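Local coordinates for protein ochratoxinase (Aspergillus niger, PDB 4C65) that is a zinc-dependent amidohydrolase and carboxypeptidase that releases C-terminal aromatic residues and splits ochratoxin A into ochratoxin alpha and phenylalanine, at residues 9-14 against 53-58; 205-210 against 244-249; 159-164 against 179-184. One frame throughout, in Å; residues are numbered along the deposited sequence.

Contact 1: 9-14 against 53-58; sequences IIYAGL and QSTHRV
Two parallel neighbours in the small beta-sandwich domain, strands 9-12 and 54-58, pair from I9 with T55 to A12 with V58; their axes run 4.6 Å apart and 15° from parallel. Five backbone bonds follow the zigzag of a parallel pair: I9 N gives to S54 O, H56 N to I9 O, Y11 N to H56 O at 2.8 Å, V58 N to Y11 O, and G13 N to V58 O at 3.0 Å. The last bond reaches G13, where the chain turns a corner.

On the face carrying I9, Y11, T55 and R57, the guanidinium of R57 lies over the Y11 ring with the planes only 14° apart, a stacked cation-pi pair in which R57 CZ stands 3.9 Å from the centroid of the Y11 ring. R57 NH1 lies 3.4 Å from Y11 CG and R57 NH2 lies over Y11 CE2, so the guanidinium covers the CG-CD2-CE2 side of the Y11 ring rather than its centre. R57 is extended from CG to NE, and its side chain runs alongside Y11 in the same direction. T55 CG2 comes in the ring plane instead, 3.5 Å from Y11 CE2. R57 NH1 also has E41 as a long, weak ion-pair partner.

The other face of the sheet is apolar at one end. V58 CG2, which lies between the backbone N and the carbonyl carbon, touches I10 CG2 at 4.0 Å and A12 CB at 4.3 Å. Beside it the H56 ring meets W415 edge-to-face, as strand 411-416 packs across this side.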
loop_
_atom_site.group_PDB
_atom_site.type_symbol
_atom_site.label_atom_id
_atom_site.label_comp_id
_atom_site.label_asym_id
_atom_site.label_seq_id
_atom_site.Cartn_x
_atom_site.Cartn_y
_atom_site.Cartn_z
ATOM N N ILE A 9 36.997 -39.693 -29.253
ATOM C CA ILE A 9 37.992 -39.205 -30.203
ATOM C C ILE A 9 37.285 -38.693 -31.429
ATOM O O ILE A 9 36.445 -39.382 -32.000
ATOM C CB ILE A 9 39.008 -40.284 -30.619
ATOM C CG1 ILE A 9 39.641 -40.899 -29.366
ATOM C CG2 ILE A 9 40.090 -39.670 -31.499
ATOM C CD1 ILE A 9 40.681 -41.952 -29.636
ATOM N N ILE A 10 37.611 -37.461 -31.808
ATOM C CA ILE A 10 37.069 -36.856 -33.013
ATOM C C ILE A 10 38.213 -36.523 -33.964
ATOM O O ILE A 10 39.108 -35.768 -33.608
ATOM C CB ILE A 10 36.325 -35.546 -32.700
ATOM C CG1 ILE A 10 35.249 -35.780 -31.646
ATOM C CG2 ILE A 10 35.725 -34.962 -33.976
ATOM C CD1 ILE A 10 34.852 -34.515 -30.914
ATOM N N TYR A 11 38.193 -37.136 -35.144
ATOM C CA TYR A 11 39.176 -36.861 -36.174
ATOM C C TYR A 11 38.634 -35.813 -37.098
ATOM O O TYR A 11 37.484 -35.905 -37.534
ATOM C CB TYR A 11 39.464 -38.122 -36.976
ATOM C CG TYR A 11 40.119 -39.222 -36.174
ATOM C CD1 TYR A 11 41.494 -39.307 -36.072
ATOM C CD2 TYR A 11 39.359 -40.157 -35.501
ATOM C CE1 TYR A 11 42.103 -40.316 -35.340
ATOM C CE2 TYR A 11 39.963 -41.182 -34.762
ATOM C CZ TYR A 11 41.335 -41.256 -34.700
ATOM O OH TYR A 11 41.937 -42.253 -33.995
ATOM N N ALA A 12 39.456 -34.819 -37.410
ATOM C CA ALA A 12 38.999 -33.695 -38.214
ATOM C C ALA A 12 39.896 -33.425 -39.406
ATOM O O ALA A 12 41.093 -33.236 -39.239
ATOM C CB ALA A 12 38.885 -32.440 -37.348
ATOM N N GLY A 13 39.304 -33.353 -40.600
ATOM C CA GLY A 13 40.029 -32.930 -41.792
ATOM C C GLY A 13 40.682 -31.565 -41.590
ATOM O O GLY A 13 41.839 -31.351 -41.940
ATOM N N LEU A 14 39.928 -30.651 -40.992
ATOM C CA LEU A 14 40.418 -29.331 -40.617
ATOM C C LEU A 14 39.944 -29.003 -39.203
ATOM O O LEU A 14 38.759 -29.121 -38.896
ATOM C CB LEU A 14 39.875 -28.293 -41.597
ATOM C CG LEU A 14 40.315 -26.847 -41.392
ATOM C CD1 LEU A 14 41.775 -26.668 -41.778
ATOM C CD2 LEU A 14 39.421 -25.920 -42.199
ATOM N N GLN A 53 35.314 -44.698 -25.910
ATOM C CA GLN A 53 33.965 -45.249 -26.028
ATOM C C GLN A 53 33.441 -45.114 -27.469
ATOM O O GLN A 53 32.700 -45.957 -27.933
ATOM C CB GLN A 53 32.988 -44.467 -25.099
ATOM C CG GLN A 53 32.745 -45.012 -23.701
ATOM C CD GLN A 53 34.008 -45.090 -22.852
ATOM O OE1 GLN A 53 34.843 -44.180 -22.840
ATOM N NE2 GLN A 53 34.141 -46.173 -22.110
ATOM N N SER A 54 33.760 -44.003 -28.128
ATOM C CA SER A 54 33.313 -43.770 -29.486
ATOM C C SER A 54 34.234 -42.821 -30.236
ATOM O O SER A 54 34.936 -41.990 -29.650
ATOM C CB SER A 54 31.897 -43.217 -29.516
ATOM O OG SER A 54 31.884 -41.872 -29.128
ATOM N N THR A 55 34.216 -42.962 -31.553
ATOM C CA THR A 55 35.033 -42.197 -32.447
ATOM C C THR A 55 34.163 -41.521 -33.517
ATOM O O THR A 55 33.182 -42.112 -33.963
ATOM C CB THR A 55 35.924 -43.252 -33.157
ATOM O OG1 THR A 55 36.659 -44.000 -32.183
ATOM C CG2 THR A 55 36.860 -42.648 -34.177
ATOM N N HIS A 56 34.535 -40.313 -33.935
ATOM C CA HIS A 56 33.857 -39.621 -35.019
ATOM C C HIS A 56 34.869 -39.121 -36.008
ATOM O O HIS A 56 35.993 -38.788 -35.622
ATOM C CB HIS A 56 33.056 -38.441 -34.466
ATOM C CG HIS A 56 32.023 -38.854 -33.478
ATOM N ND1 HIS A 56 30.753 -39.235 -33.846
ATOM C CD2 HIS A 56 32.092 -39.005 -32.138
ATOM C CE1 HIS A 56 30.070 -39.569 -32.766
ATOM N NE2 HIS A 56 30.862 -39.443 -31.719
ATOM N N ARG A 57 34.451 -39.016 -37.262
ATOM C CA ARG A 57 35.279 -38.455 -38.306
ATOM C C ARG A 57 34.499 -37.389 -39.013
ATOM O O ARG A 57 33.478 -37.671 -39.599
ATOM C CB ARG A 57 35.688 -39.570 -39.277
ATOM C CG ARG A 57 36.849 -40.335 -38.700
ATOM C CD ARG A 57 37.274 -41.515 -39.514
ATOM N NE ARG A 57 38.015 -42.459 -38.663
ATOM C CZ ARG A 57 39.303 -42.327 -38.344
ATOM N NH1 ARG A 57 40.038 -41.306 -38.805
ATOM N NH2 ARG A 57 39.881 -43.224 -37.559
ATOM N N VAL A 58 34.989 -36.157 -38.970
ATOM C CA VAL A 58 34.272 -35.025 -39.526
ATOM C C VAL A 58 35.205 -34.153 -40.358
ATOM O O VAL A 58 36.404 -34.123 -40.115
ATOM C CB VAL A 58 33.632 -34.155 -38.400
ATOM C CG1 VAL A 58 32.706 -35.000 -37.543
ATOM C CG2 VAL A 58 34.694 -33.495 -37.530
#

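Contact 2: 205-210 against 244-249; sequences VMASGG and AHVHGK
A207 CB meets V246 CG1 at 3.6 Å and also touches A244 CB. V205 CG2 lies 3.8 Å from A244 CB and extends this apolar centre, while L228 and I231 of helix 225-237 pack on V205. On the other face, M206 SD lies 3.8 Å from H245 CB and obliquely to the ring, 30° off its normal. A bend at chi2 (-57°) brings SD round to that position.

Parallel pairing of V205 with A244 and M206 with H245 supplies the backbone frame: H245 N donates to V205 O, and A207 N to H245 O. These are strands of the TIM barrel, and helix 225-237 between them makes a beta-alpha-beta unit. The strands deliver metal ligands: H245, with K204 and H265, binds the second zinc ion. Past them 207-210 runs on as loop, and G248 is the N-cap of helix 249-258.

At the polar edge H245 CG is anti to the backbone N, and the ring turns NE2 to G209 O. The H245 NE2 to G209 O bond is 3.0 Å long and in the ring plane, though NE2 is 51° out of the G209 carbonyl plane. This is consistent with ND1 of H245 being the zinc ligand. S208 OG accepts a bond from H247 N at 2.9 Å. G209 O also stands in the plane of the H247 ring, 3.4 Å from H247 CD2, while ND1 of H247 bonds to S267. H149 stacks on the H245 ring, and H265 on that of H247.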
loop_
_atom_site.group_PDB
_atom_site.type_symbol
_atom_site.label_atom_id
_atom_site.label_comp_id
_atom_site.label_asym_id
_atom_site.label_seq_id
_atom_site.Cartn_x
_atom_site.Cartn_y
_atom_site.Cartn_z
ATOM N N VAL A 205 23.915 -2.330 -18.188
ATOM C CA VAL A 205 23.344 -0.983 -17.989
ATOM C C VAL A 205 23.029 -0.311 -19.319
ATOM O O VAL A 205 23.647 -0.618 -20.340
ATOM C CB VAL A 205 24.278 -0.022 -17.237
ATOM C CG1 VAL A 205 24.548 -0.556 -15.864
ATOM C CG2 VAL A 205 25.593 0.188 -17.965
ATOM N N MET A 206 22.042 0.592 -19.284
ATOM C CA MET A 206 21.761 1.478 -20.389
ATOM C C MET A 206 22.538 2.745 -20.060
ATOM O O MET A 206 22.244 3.435 -19.097
ATOM C CB MET A 206 20.271 1.746 -20.490
ATOM C CG MET A 206 19.412 0.493 -20.636
ATOM S SD MET A 206 19.845 -0.542 -22.052
ATOM C CE MET A 206 18.323 -1.502 -22.231
ATOM N N ALA A 207 23.555 3.017 -20.861
ATOM C CA ALA A 207 24.438 4.127 -20.629
ATOM C C ALA A 207 24.272 5.187 -21.695
ATOM O O ALA A 207 25.021 6.164 -21.728
ATOM C CB ALA A 207 25.864 3.641 -20.569
ATOM N N SER A 208 23.292 5.002 -22.574
ATOM C CA SER A 208 22.883 6.054 -23.492
ATOM C C SER A 208 21.503 5.764 -24.038
ATOM O O SER A 208 20.924 4.716 -23.765
ATOM C CB SER A 208 23.915 6.235 -24.625
ATOM O OG SER A 208 23.784 5.217 -25.575
ATOM N N GLY A 209 20.981 6.688 -24.824
ATOM C CA GLY A 209 19.695 6.515 -25.445
ATOM C C GLY A 209 19.655 5.381 -26.443
ATOM O O GLY A 209 20.678 4.809 -26.803
ATOM N N GLY A 210 18.443 5.079 -26.894
ATOM C CA GLY A 210 18.192 4.010 -27.829
ATOM C C GLY A 210 18.463 4.443 -29.246
ATOM O O GLY A 210 18.435 5.638 -29.557
ATOM N N ALA A 244 27.784 -2.263 -21.068
ATOM C CA ALA A 244 27.085 -1.012 -21.248
ATOM C C ALA A 244 26.592 -0.828 -22.681
ATOM O O ALA A 244 27.388 -0.850 -23.618
ATOM C CB ALA A 244 28.017 0.125 -20.896
ATOM N N HIS A 245 25.276 -0.646 -22.825
ATOM C CA HIS A 245 24.657 -0.148 -24.039
ATOM C C HIS A 245 25.094 1.294 -24.246
ATOM O O HIS A 245 24.731 2.172 -23.470
ATOM C CB HIS A 245 23.142 -0.271 -23.904
ATOM C CG HIS A 245 22.358 0.486 -24.923
ATOM N ND1 HIS A 245 21.678 -0.148 -25.935
ATOM C CD2 HIS A 245 22.059 1.804 -25.038
ATOM C CE1 HIS A 245 21.036 0.748 -26.665
ATOM N NE2 HIS A 245 21.242 1.942 -26.136
ATOM N N VAL A 246 25.888 1.537 -25.288
ATOM C CA VAL A 246 26.359 2.898 -25.633
ATOM C C VAL A 246 26.333 3.197 -27.132
ATOM O O VAL A 246 26.762 2.384 -27.959
ATOM C CB VAL A 246 27.792 3.161 -25.111
ATOM C CG1 VAL A 246 27.792 3.328 -23.605
ATOM C CG2 VAL A 246 28.742 2.044 -25.508
ATOM N N HIS A 247 25.846 4.371 -27.487
ATOM C CA HIS A 247 25.906 4.828 -28.867
ATOM C C HIS A 247 26.778 6.072 -28.924
ATOM O O HIS A 247 27.917 6.019 -29.413
ATOM C CB HIS A 247 24.497 5.105 -29.418
ATOM C CG HIS A 247 23.713 3.863 -29.719
ATOM N ND1 HIS A 247 24.050 3.000 -30.742
ATOM C CD2 HIS A 247 22.621 3.330 -29.131
ATOM C CE1 HIS A 247 23.208 1.986 -30.761
ATOM N NE2 HIS A 247 22.326 2.165 -29.797
ATOM N N GLY A 248 26.263 7.184 -28.417
ATOM C CA GLY A 248 26.993 8.439 -28.465
ATOM C C GLY A 248 28.283 8.380 -27.674
ATOM O O GLY A 248 28.388 7.635 -26.705
ATOM N N LYS A 249 29.257 9.200 -28.072
ATOM C CA LYS A 249 30.541 9.249 -27.383
ATOM C C LYS A 249 30.425 9.633 -25.885
ATOM O O LYS A 249 31.137 9.068 -25.043
ATOM C CB LYS A 249 31.495 10.201 -28.093
ATOM C CG LYS A 249 32.922 9.978 -27.657
ATOM C CD LYS A 249 33.936 10.694 -28.519
ATOM C CE LYS A 249 35.280 10.674 -27.802
ATOM N NZ LYS A 249 36.342 11.250 -28.651
#

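Contact 3: 159-164 against 179-184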
loop_
_atom_site.group_PDB
_atom_site.type_symbol
_atom_site.label_atom_id
_atom_site.label_comp_id
_atom_site.label_asym_id
_atom_site.label_seq_id
_atom_site.Cartn_x
_atom_site.Cartn_y
_atom_site.Cartn_z
ATOM N N GLU A 159 3.011 2.631 -13.559
ATOM C CA GLU A 159 2.936 1.248 -14.023
ATOM C C GLU A 159 4.315 0.665 -14.250
ATOM O O GLU A 159 4.580 -0.471 -13.856
ATOM C CB GLU A 159 2.117 1.146 -15.315
ATOM C CG GLU A 159 0.609 1.304 -15.121
ATOM C CD GLU A 159 0.154 2.725 -14.773
ATOM O OE1 GLU A 159 0.981 3.663 -14.844
ATOM O OE2 GLU A 159 -1.066 2.913 -14.477
ATOM N N VAL A 160 5.186 1.426 -14.900
ATOM C CA VAL A 160 6.539 0.937 -15.217
ATOM C C VAL A 160 7.401 0.777 -13.952
ATOM O O VAL A 160 7.974 -0.268 -13.747
ATOM C CB VAL A 160 7.255 1.826 -16.242
ATOM C CG1 VAL A 160 8.656 1.309 -16.512
ATOM C CG2 VAL A 160 6.437 1.878 -17.529
ATOM N N LEU A 161 7.413 1.773 -13.079
ATOM C CA LEU A 161 8.149 1.653 -11.850
ATOM C C LEU A 161 7.524 0.735 -10.804
ATOM O O LEU A 161 8.250 0.161 -9.987
ATOM C CB LEU A 161 8.425 3.017 -11.247
ATOM C CG LEU A 161 9.733 3.615 -11.763
ATOM C CD1 LEU A 161 9.542 4.348 -13.088
ATOM C CD2 LEU A 161 10.251 4.579 -10.717
ATOM N N GLY A 162 6.208 0.544 -10.847
ATOM C CA GLY A 162 5.559 -0.471 -10.031
ATOM C C GLY A 162 5.996 -1.856 -10.445
ATOM O O GLY A 162 6.225 -2.701 -9.597
ATOM N N SER A 163 6.104 -2.084 -11.747
ATOM C CA SER A 163 6.609 -3.348 -12.269
ATOM C C SER A 163 8.121 -3.554 -12.047
ATOM O O SER A 163 8.538 -4.615 -11.620
ATOM C CB SER A 163 6.317 -3.472 -13.758
ATOM O OG SER A 163 4.942 -3.697 -14.009
ATOM N N TYR A 164 8.942 -2.556 -12.338
ATOM C CA TYR A 164 10.381 -2.777 -12.460
ATOM C C TYR A 164 11.259 -2.014 -11.510
ATOM O O TYR A 164 12.467 -2.168 -11.549
ATOM C CB TYR A 164 10.807 -2.463 -13.885
ATOM C CG TYR A 164 10.121 -3.307 -14.923
ATOM C CD1 TYR A 164 9.952 -4.658 -14.743
ATOM C CD2 TYR A 164 9.668 -2.756 -16.111
ATOM C CE1 TYR A 164 9.348 -5.446 -15.719
ATOM C CE2 TYR A 164 9.040 -3.527 -17.090
ATOM C CZ TYR A 164 8.896 -4.874 -16.894
ATOM O OH TYR A 164 8.284 -5.666 -17.832
ATOM N N LEU A 179 13.610 -5.921 -17.130
ATOM C CA LEU A 179 14.113 -4.617 -16.930
ATOM C C LEU A 179 14.025 -4.159 -15.494
ATOM O O LEU A 179 13.144 -4.552 -14.749
ATOM C CB LEU A 179 13.353 -3.685 -17.865
ATOM C CG LEU A 179 13.371 -2.212 -17.413
ATOM C CD1 LEU A 179 14.611 -1.565 -18.044
ATOM C CD2 LEU A 179 12.077 -1.443 -17.721
ATOM N N CYS A 180 14.974 -3.314 -15.124
ATOM C CA CYS A 180 15.028 -2.804 -13.787
ATOM C C CYS A 180 15.291 -1.313 -13.854
ATOM O O CYS A 180 16.316 -0.885 -14.374
ATOM C CB CYS A 180 16.110 -3.526 -13.004
ATOM S SG CYS A 180 16.231 -2.987 -11.290
ATOM N N ILE A 181 14.373 -0.518 -13.297
ATOM C CA ILE A 181 14.519 0.927 -13.219
ATOM C C ILE A 181 15.011 1.331 -11.837
ATOM O O ILE A 181 14.427 0.965 -10.806
ATOM C CB ILE A 181 13.177 1.645 -13.478
ATOM C CG1 ILE A 181 12.482 1.160 -14.749
ATOM C CG2 ILE A 181 13.370 3.135 -13.353
ATOM C CD1 ILE A 181 12.910 1.723 -16.032
ATOM N N ALA A 182 16.084 2.108 -11.810
ATOM C CA ALA A 182 16.653 2.557 -10.552
ATOM C C ALA A 182 17.224 3.955 -10.731
ATOM O O ALA A 182 17.881 4.231 -11.734
ATOM C CB ALA A 182 17.737 1.585 -10.065
ATOM N N ASP A 183 17.014 4.809 -9.736
ATOM C CA ASP A 183 17.491 6.166 -9.788
ATOM C C ASP A 183 18.241 6.520 -8.508
ATOM O O ASP A 183 17.674 6.488 -7.413
ATOM C CB ASP A 183 16.328 7.129 -9.969
ATOM C CG ASP A 183 15.595 6.921 -11.275
ATOM O OD1 ASP A 183 16.199 7.103 -12.351
ATOM O OD2 ASP A 183 14.412 6.523 -11.226
ATOM N N GLY A 184 19.507 6.894 -8.662
ATOM C CA GLY A 184 20.333 7.264 -7.527
ATOM C C GLY A 184 21.194 6.121 -7.025
ATOM O O GLY A 184 20.901 4.955 -7.258
#
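Y164 and L179 form the close part of this contact, their side chains crossing at about a right angle. L179 CB lies over one face of the tyrosine ring, 4.2 Å above the plane and shifted toward the rim; S163 CB covers the opposite face above its centre, sandwiching it. The carbonyl of L179 also presses in, its O atom 3.2 Å from Y164 CD1. A single hydrogen bond crosses here: I181 N gives to Y164 O at 3.1 Å, with the donor 56° out of the carbonyl plane. Y164 ends helix 157-164, so the bond passes a helix-end carbonyl to the strand.

Packing is looser around I181. Its CG2, anti to the backbone N, reaches L161 CG at 4.0 Å, and its CG1 meets V160 CG1 at 4.2 Å. On its partly exposed outer side the helix meets other subunits: S163 packs on E159 of a third subunit and P171 of a fourth. D183, past the strand, forms salt bridges with R190 and R193 of a second subunit and also bonds T146 of its own chain.

The axes of helix segment 159-164 and strand 179-181 approach to 7.6 Å and cross at -111°. Strand 142-144 pairs in parallel with 179-181, and helix 157-164 lies between them in sequence, a beta-alpha-beta crossover. Helix 185-198 packs on C180 and A182, and L86 of helix 83-87 touches Y164.

In the fold
Contact 1 comes first along the chain, then contact 3, then contact 2. Contact 1 belongs to the small beta-sandwich domain; its centre lies about 45 Å from that of contact 2 and about 51 Å from that of contact 3, on the opposite side of the chain's centre. Contacts 2 and 3 both lie in the barrel domain, with centres about 18 Å apart and nearest atoms about 6 Å apart. Helix 185-198 leads from strand 179-181 to strand 203-206, and a backbone bond between M206 and L143 ties the latter to strand 142-144. Contact 2 holds a ligand of the second zinc ion, H245, whereas contact 3 lies against neighbouring subunits of the octamer.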